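Local coordinates for protein elastinolytic metalloprotease (Pseudoalteromonas sp. CF6-2, PDB 6IK4) that is a zinc-dependent, elastinolytic metalloprotease of the M23 family that probably cleaves peptide bonds within elastin and bacterial peptidoglycan, at residues N45-R59 with N86-Y100. Numbering follows the deposited sequence.
Sequences NTPWVQAAHGGVITR and NNGDTVQPGTLLGRY
Two chain segments of the M23 peptidase fold run antiparallel along its curved beta sheet, strand 48-50 against strand 96-100 and the start of strand 55-61 against strand 90-91, with Ile57 packed on Val91 and Leu97. Backbone bonds tie both pairings: Leu97 N reaches Val49 O at 2.9 Å, and Gly55 and Val91 form a hydrogen-bonded pair, Val91 N donating to Gly55 O and Gly55 N to Val91 O. Between them the type II turn from Gln92 to Thr95 is tied across by Gly94 N, which meets a lone pair of Ala51 O at 2.8 Å, and by Ala51 N on Thr95 O. On the buried side, Ile57 CG1 meets Val91 CG1 and its CD1 meets Leu97 CD2, while Val67 of strand 64-68 touches both Ile57 and Val91. Arg99 works in two ways. Its CG, anti to the carbonyl carbon (chi1 -65°), makes a CH-pi contact over the five-membered ring of Trp48, 3.5 Å from the centroid and 17° off the ring normal; the chain then bends at chi3 (57°), carrying the guanidinium to Thr46, where NH2 donates to OG1 at 3.0 Å and NE makes a weak bond to the backbone O. A leucine here would have no N-H for Thr46, whose loop would probably be freer to shift. That hydroxyl donates in turn to Tyr100 O, 2.8 Å away. The Tyr100 side chain lies about 5 Å from those of His79 and His118, predicted proton donor/acceptor residues, and its OH is hydrogen-bonded to Asn37 N. Over one face of this ring sits Pro47 CD, 3.3 Å from Tyr100 CZ.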
ATOM      1  N   ASN A  45      15.009   8.872  -7.092  1.00 17.10           N
ATOM      2  CA  ASN A  45      14.789   9.469  -5.777  1.00 21.15           C
ATOM      3  C   ASN A  45      13.401   9.052  -5.283  1.00 23.62           C
ATOM      4  O   ASN A  45      12.419   9.794  -5.377  1.00 20.99           O
ATOM      5  CB  ASN A  45      14.951  10.981  -5.877  1.00 24.95           C
ATOM      6  CG  ASN A  45      14.619  11.699  -4.595  1.00 36.44           C
ATOM      7  OD1 ASN A  45      15.001  11.268  -3.503  1.00 48.56           O
ATOM      8  ND2 ASN A  45      13.902  12.815  -4.718  1.00 33.94           N
ATOM      9  N   THR A  46      13.324   7.831  -4.749  1.00 18.95           N
ATOM     10  CA  THR A  46      12.032   7.283  -4.327  1.00 15.68           C
ATOM     11  C   THR A  46      11.526   7.968  -3.055  1.00 21.81           C
ATOM     12  O   THR A  46      12.319   8.384  -2.206  1.00 17.10           O
ATOM     13  CB  THR A  46      12.136   5.779  -4.102  1.00 15.55           C
ATOM     14  OG1 THR A  46      13.246   5.488  -3.240  1.00 17.96           O
ATOM     15  CG2 THR A  46      12.303   5.046  -5.429  1.00 16.52           C
ATOM     16  N   PRO A  47      10.205   8.093  -2.897  1.00 17.46           N
ATOM     17  CA  PRO A  47       9.654   8.891  -1.797  1.00 14.72           C
ATOM     18  C   PRO A  47       9.558   8.106  -0.497  1.00 18.03           C
ATOM     19  O   PRO A  47       9.694   6.882  -0.456  1.00 15.78           O
ATOM     20  CB  PRO A  47       8.254   9.254  -2.301  1.00 18.40           C
ATOM     21  CG  PRO A  47       7.871   8.046  -3.120  1.00 16.88           C
ATOM     22  CD  PRO A  47       9.152   7.673  -3.841  1.00 12.91           C
ATOM     23  N   TRP A  48       9.289   8.850   0.576  1.00 13.84           N
ATOM     24  CA  TRP A  48       8.927   8.251   1.849  1.00 15.20           C
ATOM     25  C   TRP A  48       7.450   7.874   1.838  1.00 14.13           C
ATOM     26  O   TRP A  48       6.626   8.526   1.180  1.00 15.93           O
ATOM     27  CB  TRP A  48       9.229   9.211   3.006  1.00 18.48           C
ATOM     28  CG  TRP A  48      10.706   9.497   3.135  1.00 17.82           C
ATOM     29  CD1 TRP A  48      11.427  10.406   2.417  1.00 25.03           C
ATOM     30  CD2 TRP A  48      11.640   8.838   4.002  1.00 17.27           C
ATOM     31  NE1 TRP A  48      12.753  10.360   2.787  1.00 28.30           N
ATOM     32  CE2 TRP A  48      12.910   9.407   3.761  1.00 21.97           C
ATOM     33  CE3 TRP A  48      11.525   7.823   4.959  1.00 15.81           C
ATOM     34  CZ2 TRP A  48      14.059   8.999   4.448  1.00 24.17           C
ATOM     35  CZ3 TRP A  48      12.675   7.410   5.639  1.00 14.77           C
ATOM     36  CH2 TRP A  48      13.921   8.003   5.381  1.00 20.51           C
ATOM     37  N   VAL A  49       7.128   6.806   2.570  1.00 13.23           N
ATOM     38  CA  VAL A  49       5.782   6.237   2.639  1.00 12.49           C
ATOM     39  C   VAL A  49       5.219   6.541   4.021  1.00 14.30           C
ATOM     40  O   VAL A  49       5.892   6.294   5.031  1.00 14.12           O
ATOM     41  CB  VAL A  49       5.809   4.719   2.378  1.00 14.81           C
ATOM     42  CG1 VAL A  49       4.403   4.125   2.420  1.00 13.87           C
ATOM     43  CG2 VAL A  49       6.459   4.405   1.024  1.00 13.31           C
ATOM     44  N   GLN A  50       3.996   7.074   4.075  1.00 12.13           N
ATOM     45  CA  GLN A  50       3.353   7.438   5.335  1.00 12.33           C
ATOM     46  C   GLN A  50       2.460   6.303   5.830  1.00 14.84           C
ATOM     47  O   GLN A  50       1.823   5.607   5.037  1.00 13.01           O
ATOM     48  CB  GLN A  50       2.501   8.702   5.176  1.00 11.20           C
ATOM     49  CG  GLN A  50       3.297   9.943   4.778  1.00 14.23           C
ATOM     50  CD  GLN A  50       2.409  11.115   4.422  1.00 18.83           C
ATOM     51  OE1 GLN A  50       1.222  11.146   4.766  1.00 17.54           O
ATOM     52  NE2 GLN A  50       2.981  12.093   3.726  1.00 18.98           N
ATOM     53  N   ALA A  51       2.404   6.133   7.153  1.00 11.53           N
ATOM     54  CA  ALA A  51       1.458   5.187   7.739  1.00 13.74           C
ATOM     55  C   ALA A  51       0.026   5.577   7.374  1.00 11.45           C
ATOM     56  O   ALA A  51      -0.392   6.723   7.589  1.00 13.94           O
ATOM     57  CB  ALA A  51       1.615   5.142   9.265  1.00  9.65           C
ATOM     58  N   ALA A  52      -0.725   4.610   6.826  1.00 11.01           N
ATOM     59  CA  ALA A  52      -2.115   4.827   6.427  1.00 11.11           C
ATOM     60  C   ALA A  52      -3.044   5.037   7.619  1.00 12.72           C
ATOM     61  O   ALA A  52      -4.173   5.504   7.428  1.00 11.65           O
ATOM     62  CB  ALA A  52      -2.620   3.633   5.602  1.00 12.13           C
ATOM     63  N   HIS A  53      -2.584   4.716   8.823  1.00 11.58           N
ATOM     64  CA  HIS A  53      -3.354   4.795  10.066  1.00 13.30           C
ATOM     65  C   HIS A  53      -2.371   4.574  11.213  1.00 14.93           C
ATOM     66  O   HIS A  53      -1.198   4.268  10.992  1.00  9.99           O
ATOM     67  CB  HIS A  53      -4.456   3.738  10.100  1.00  9.78           C
ATOM     68  CG  HIS A  53      -3.923   2.346   9.960  1.00 12.86           C
ATOM     69  ND1 HIS A  53      -3.415   1.627  11.023  1.00  9.61           N
ATOM     70  CD2 HIS A  53      -3.752   1.572   8.864  1.00 10.48           C
ATOM     71  CE1 HIS A  53      -2.977   0.457  10.590  1.00 12.34           C
ATOM     72  NE2 HIS A  53      -3.169   0.400   9.282  1.00 12.45           N
ATOM     73  N   GLY A  54      -2.868   4.710  12.452  1.00 11.80           N
ATOM     74  CA  GLY A  54      -2.032   4.483  13.617  1.00 14.86           C
ATOM     75  C   GLY A  54      -2.026   3.032  14.082  1.00 12.00           C
ATOM     76  O   GLY A  54      -2.875   2.226  13.693  1.00 12.95           O
ATOM     77  N   GLY A  55      -1.034   2.691  14.898  1.00 13.90           N
ATOM     78  CA  GLY A  55      -0.972   1.357  15.457  1.00 14.53           C
ATOM     79  C   GLY A  55       0.433   0.975  15.887  1.00 13.68           C
ATOM     80  O   GLY A  55       1.332   1.811  15.981  1.00 16.15           O
ATOM     81  N   VAL A  56       0.589  -0.326  16.152  1.00 13.72           N
ATOM     82  CA  VAL A  56       1.829  -0.913  16.655  1.00 11.68           C
ATOM     83  C   VAL A  56       2.603  -1.517  15.493  1.00 16.02           C
ATOM     84  O   VAL A  56       2.020  -2.165  14.612  1.00 14.27           O
ATOM     85  CB  VAL A  56       1.536  -1.978  17.731  1.00 12.15           C
ATOM     86  CG1 VAL A  56       2.832  -2.510  18.328  1.00 20.53           C
ATOM     87  CG2 VAL A  56       0.665  -1.376  18.831  1.00 18.88           C
ATOM     88  N   ILE A  57       3.925  -1.324  15.502  1.00 12.82           N
ATOM     89  CA  ILE A  57       4.796  -1.753  14.415  1.00 11.61           C
ATOM     90  C   ILE A  57       5.200  -3.208  14.598  1.00 19.73           C
ATOM     91  O   ILE A  57       5.532  -3.644  15.710  1.00 17.28           O
ATOM     92  CB  ILE A  57       6.049  -0.858  14.361  1.00 14.87           C
ATOM     93  CG1 ILE A  57       5.690   0.566  13.934  1.00 13.27           C
ATOM     94  CG2 ILE A  57       7.148  -1.484  13.478  1.00 13.35           C
ATOM     95  CD1 ILE A  57       5.324   0.693  12.460  1.00 14.25           C
ATOM     96  N   THR A  58       5.204  -3.958  13.494  1.00 14.07           N
ATOM     97  CA  THR A  58       5.960  -5.200  13.380  1.00 15.18           C
ATOM     98  C   THR A  58       6.934  -5.024  12.227  1.00 17.79           C
ATOM     99  O   THR A  58       6.515  -4.681  11.120  1.00 17.60           O
ATOM    100  CB  THR A  58       5.047  -6.404  13.125  1.00 19.86           C
ATOM    101  OG1 THR A  58       4.040  -6.478  14.140  1.00 21.53           O
ATOM    102  CG2 THR A  58       5.864  -7.699  13.121  1.00 23.74           C
ATOM    103  N   ARG A  59       8.231  -5.223  12.483  1.00 15.07           N
ATOM    104  CA  ARG A  59       9.265  -5.121  11.452  0.53 19.57           C
ATOM    105  C   ARG A  59       9.746  -6.526  11.127  1.00 26.41           C
ATOM    106  O   ARG A  59      10.416  -7.162  11.946  1.00 24.19           O
ATOM    107  CB  ARG A  59      10.432  -4.237  11.900  0.53 21.52           C
ATOM    108  CG  ARG A  59      11.598  -4.182  10.891  0.53 20.59           C
ATOM    109  CD  ARG A  59      12.837  -3.510  11.486  0.53 21.54           C
ATOM    110  NE  ARG A  59      14.012  -3.596  10.611  0.53 22.25           N
ATOM    111  CZ  ARG A  59      14.765  -4.685  10.454  0.53 21.35           C
ATOM    112  NH1 ARG A  59      14.471  -5.801  11.103  0.53 20.44           N
ATOM    113  NH2 ARG A  59      15.816  -4.661   9.640  0.53 18.22           N
ATOM    114  N   ASN A  86      10.915  -0.100  14.920  1.00 19.74           N
ATOM    115  CA  ASN A  86      11.182  -1.470  15.333  1.00 18.77           C
ATOM    116  C   ASN A  86       9.948  -2.054  16.005  1.00 19.74           C
ATOM    117  O   ASN A  86       9.005  -1.333  16.336  1.00 17.99           O
ATOM    118  CB  ASN A  86      12.382  -1.526  16.285  1.00 22.41           C
ATOM    119  CG  ASN A  86      13.685  -1.286  15.577  1.00 31.29           C
ATOM    120  OD1 ASN A  86      14.179  -2.160  14.870  1.00 31.70           O
ATOM    121  ND2 ASN A  86      14.258  -0.102  15.764  1.00 37.59           N
ATOM    122  N   ASN A  87       9.980  -3.377  16.207  1.00 18.25           N
ATOM    123  CA  ASN A  87       8.868  -4.101  16.821  1.00 21.91           C
ATOM    124  C   ASN A  87       8.401  -3.406  18.091  1.00 22.40           C
ATOM    125  O   ASN A  87       9.213  -3.004  18.927  1.00 23.22           O
ATOM    126  CB  ASN A  87       9.283  -5.539  17.156  1.00 24.24           C
ATOM    127  CG  ASN A  87       9.403  -6.421  15.936  1.00 28.38           C
ATOM    128  OD1 ASN A  87       8.723  -6.220  14.933  1.00 22.09           O
ATOM    129  ND2 ASN A  87      10.267  -7.426  16.022  1.00 29.32           N
ATOM    130  N   GLY A  88       7.086  -3.257  18.229  1.00 20.29           N
ATOM    131  CA  GLY A  88       6.505  -2.676  19.423  1.00 23.28           C
ATOM    132  C   GLY A  88       6.387  -1.169  19.424  1.00 21.10           C
ATOM    133  O   GLY A  88       5.675  -0.623  20.279  1.00 21.08           O
ATOM    134  N   ASP A  89       7.060  -0.472  18.508  1.00 15.94           N
ATOM    135  CA  ASP A  89       6.908   0.975  18.417  1.00 17.02           C
ATOM    136  C   ASP A  89       5.478   1.325  18.018  1.00 21.16           C
ATOM    137  O   ASP A  89       4.776   0.533  17.381  1.00 16.47           O
ATOM    138  CB  ASP A  89       7.887   1.567  17.393  1.00 17.49           C
ATOM    139  CG  ASP A  89       9.329   1.574  17.888  1.00 31.78           C
ATOM    140  OD1 ASP A  89       9.540   1.431  19.119  1.00 24.13           O
ATOM    141  OD2 ASP A  89      10.251   1.709  17.042  1.00 22.79           O
ATOM    142  N   THR A  90       5.043   2.520  18.411  1.00 18.58           N
ATOM    143  CA  THR A  90       3.730   3.043  18.060  0.66 19.30           C
ATOM    144  C   THR A  90       3.893   4.173  17.048  1.00 21.15           C
ATOM    145  O   THR A  90       4.796   5.006  17.184  1.00 19.07           O
ATOM    146  CB  THR A  90       2.993   3.535  19.317  0.66 21.37           C
ATOM    147  OG1 THR A  90       2.629   2.406  20.131  0.66 25.71           O
ATOM    148  CG2 THR A  90       1.740   4.310  18.961  0.66 17.06           C
ATOM    149  N   VAL A  91       3.036   4.189  16.025  1.00 13.91           N
ATOM    150  CA  VAL A  91       3.031   5.284  15.064  1.00 15.71           C
ATOM    151  C   VAL A  91       1.617   5.839  14.962  1.00 17.68           C
ATOM    152  O   VAL A  91       0.641   5.210  15.375  1.00 13.38           O
ATOM    153  CB  VAL A  91       3.551   4.868  13.671  1.00 16.42           C
ATOM    154  CG1 VAL A  91       5.018   4.446  13.758  1.00 18.47           C
ATOM    155  CG2 VAL A  91       2.699   3.740  13.093  1.00 14.26           C
ATOM    156  N   GLN A  92       1.532   7.039  14.411  1.00 15.53           N
ATOM    157  CA  GLN A  92       0.315   7.773  14.137  1.00 16.25           C
ATOM    158  C   GLN A  92       0.042   7.775  12.644  1.00 17.97           C
ATOM    159  O   GLN A  92       0.956   7.555  11.835  1.00 14.02           O
ATOM    160  CB  GLN A  92       0.444   9.223  14.627  1.00 16.36           C
ATOM    161  CG  GLN A  92       0.847   9.358  16.075  1.00 23.57           C
ATOM    162  CD  GLN A  92      -0.195   8.795  16.999  1.00 32.48           C
ATOM    163  OE1 GLN A  92      -1.380   9.098  16.864  1.00 43.43           O
ATOM    164  NE2 GLN A  92       0.235   7.970  17.953  1.00 33.81           N
ATOM    165  N   PRO A  93      -1.202   8.030  12.238  1.00 16.25           N
ATOM    166  CA  PRO A  93      -1.478   8.266  10.817  1.00 16.02           C
ATOM    167  C   PRO A  93      -0.529   9.323  10.282  1.00 18.29           C
ATOM    168  O   PRO A  93      -0.327  10.364  10.906  1.00 18.22           O
ATOM    169  CB  PRO A  93      -2.928   8.761  10.817  1.00 14.25           C
ATOM    170  CG  PRO A  93      -3.503   8.227  12.085  1.00 16.12           C
ATOM    171  CD  PRO A  93      -2.390   8.283  13.074  1.00 15.47           C
ATOM    172  N   GLY A  94       0.082   9.039   9.134  1.00 13.47           N
ATOM    173  CA  GLY A  94       0.981   9.978   8.504  1.00 14.28           C
ATOM    174  C   GLY A  94       2.451   9.799   8.840  1.00 16.17           C
ATOM    175  O   GLY A  94       3.298  10.350   8.128  1.00 14.77           O
ATOM    176  N   THR A  95       2.781   9.035   9.880  1.00 12.47           N
ATOM    177  CA  THR A  95       4.177   8.862  10.272  1.00 15.10           C
ATOM    178  C   THR A  95       5.005   8.292   9.123  1.00 14.03           C
ATOM    179  O   THR A  95       4.596   7.330   8.467  1.00 13.74           O
ATOM    180  CB  THR A  95       4.256   7.927  11.480  1.00 20.41           C
ATOM    181  OG1 THR A  95       3.549   8.510  12.582  1.00 15.37           O
ATOM    182  CG2 THR A  95       5.698   7.689  11.876  1.00 19.85           C
ATOM    183  N   LEU A  96       6.172   8.890   8.879  1.00 12.53           N
ATOM    184  CA  LEU A  96       7.094   8.392   7.852  1.00 14.06           C
ATOM    185  C   LEU A  96       7.678   7.046   8.281  1.00 16.13           C
ATOM    186  O   LEU A  96       8.483   6.989   9.214  1.00 15.71           O
ATOM    187  CB  LEU A  96       8.213   9.407   7.621  1.00 11.11           C
ATOM    188  CG  LEU A  96       7.738  10.782   7.155  1.00 16.79           C
ATOM    189  CD1 LEU A  96       8.930  11.708   6.918  1.00 21.87           C
ATOM    190  CD2 LEU A  96       6.889  10.656   5.887  1.00 21.15           C
ATOM    191  N   LEU A  97       7.308   5.962   7.581  1.00 11.50           N
ATOM    192  CA  LEU A  97       7.759   4.622   7.960  1.00 12.43           C
ATOM    193  C   LEU A  97       9.128   4.280   7.379  1.00 13.11           C
ATOM    194  O   LEU A  97       9.861   3.463   7.952  1.00 13.34           O
ATOM    195  CB  LEU A  97       6.737   3.575   7.486  1.00 12.94           C
ATOM    196  CG  LEU A  97       5.355   3.655   8.149  1.00 12.59           C
ATOM    197  CD1 LEU A  97       4.357   2.675   7.502  1.00 15.25           C
ATOM    198  CD2 LEU A  97       5.480   3.391   9.661  1.00 13.58           C
ATOM    199  N   GLY A  98       9.464   4.869   6.247  1.00 14.87           N
ATOM    200  CA  GLY A  98      10.595   4.449   5.448  1.00 11.64           C
ATOM    201  C   GLY A  98      10.356   4.920   4.027  1.00 13.61           C
ATOM    202  O   GLY A  98       9.374   5.599   3.734  1.00 16.85           O
ATOM    203  N   ARG A  99      11.285   4.565   3.151  1.00 11.80           N
ATOM    204  CA  ARG A  99      11.103   4.793   1.719  1.00 13.27           C
ATOM    205  C   ARG A  99      10.738   3.475   1.055  1.00 13.07           C
ATOM    206  O   ARG A  99      11.042   2.404   1.578  1.00 15.99           O
ATOM    207  CB  ARG A  99      12.380   5.355   1.072  1.00 18.57           C
ATOM    208  CG  ARG A  99      12.769   6.737   1.550  1.00 18.55           C
ATOM    209  CD  ARG A  99      14.163   7.147   1.060  1.00 19.82           C
ATOM    210  NE  ARG A  99      14.294   7.109  -0.396  1.00 25.38           N
ATOM    211  CZ  ARG A  99      15.436   7.332  -1.052  1.00 39.72           C
ATOM    212  NH1 ARG A  99      16.552   7.617  -0.385  1.00 33.00           N
ATOM    213  NH2 ARG A  99      15.465   7.281  -2.379  1.00 37.19           N
ATOM    214  N   TYR A 100      10.084   3.535  -0.108  1.00 13.83           N
ATOM    215  CA  TYR A 100      10.089   2.313  -0.898  1.00 14.19           C
ATOM    216  C   TYR A 100      11.403   2.278  -1.655  1.00 16.47           C
ATOM    217  O   TYR A 100      11.956   3.321  -2.010  1.00 13.88           O
ATOM    218  CB  TYR A 100       8.866   2.143  -1.815  1.00 10.36           C
ATOM    219  CG  TYR A 100       8.535   3.133  -2.917  1.00 12.82           C
ATOM    220  CD1 TYR A 100       9.263   3.179  -4.107  1.00 11.27           C
ATOM    221  CD2 TYR A 100       7.400   3.933  -2.814  1.00 13.73           C
ATOM    222  CE1 TYR A 100       8.909   4.062  -5.130  1.00 10.03           C
ATOM    223  CE2 TYR A 100       7.035   4.800  -3.825  1.00 11.79           C
ATOM    224  CZ  TYR A 100       7.786   4.858  -4.980  1.00 10.60           C
ATOM    225  OH  TYR A 100       7.411   5.733  -5.975  1.00 14.17           O
TER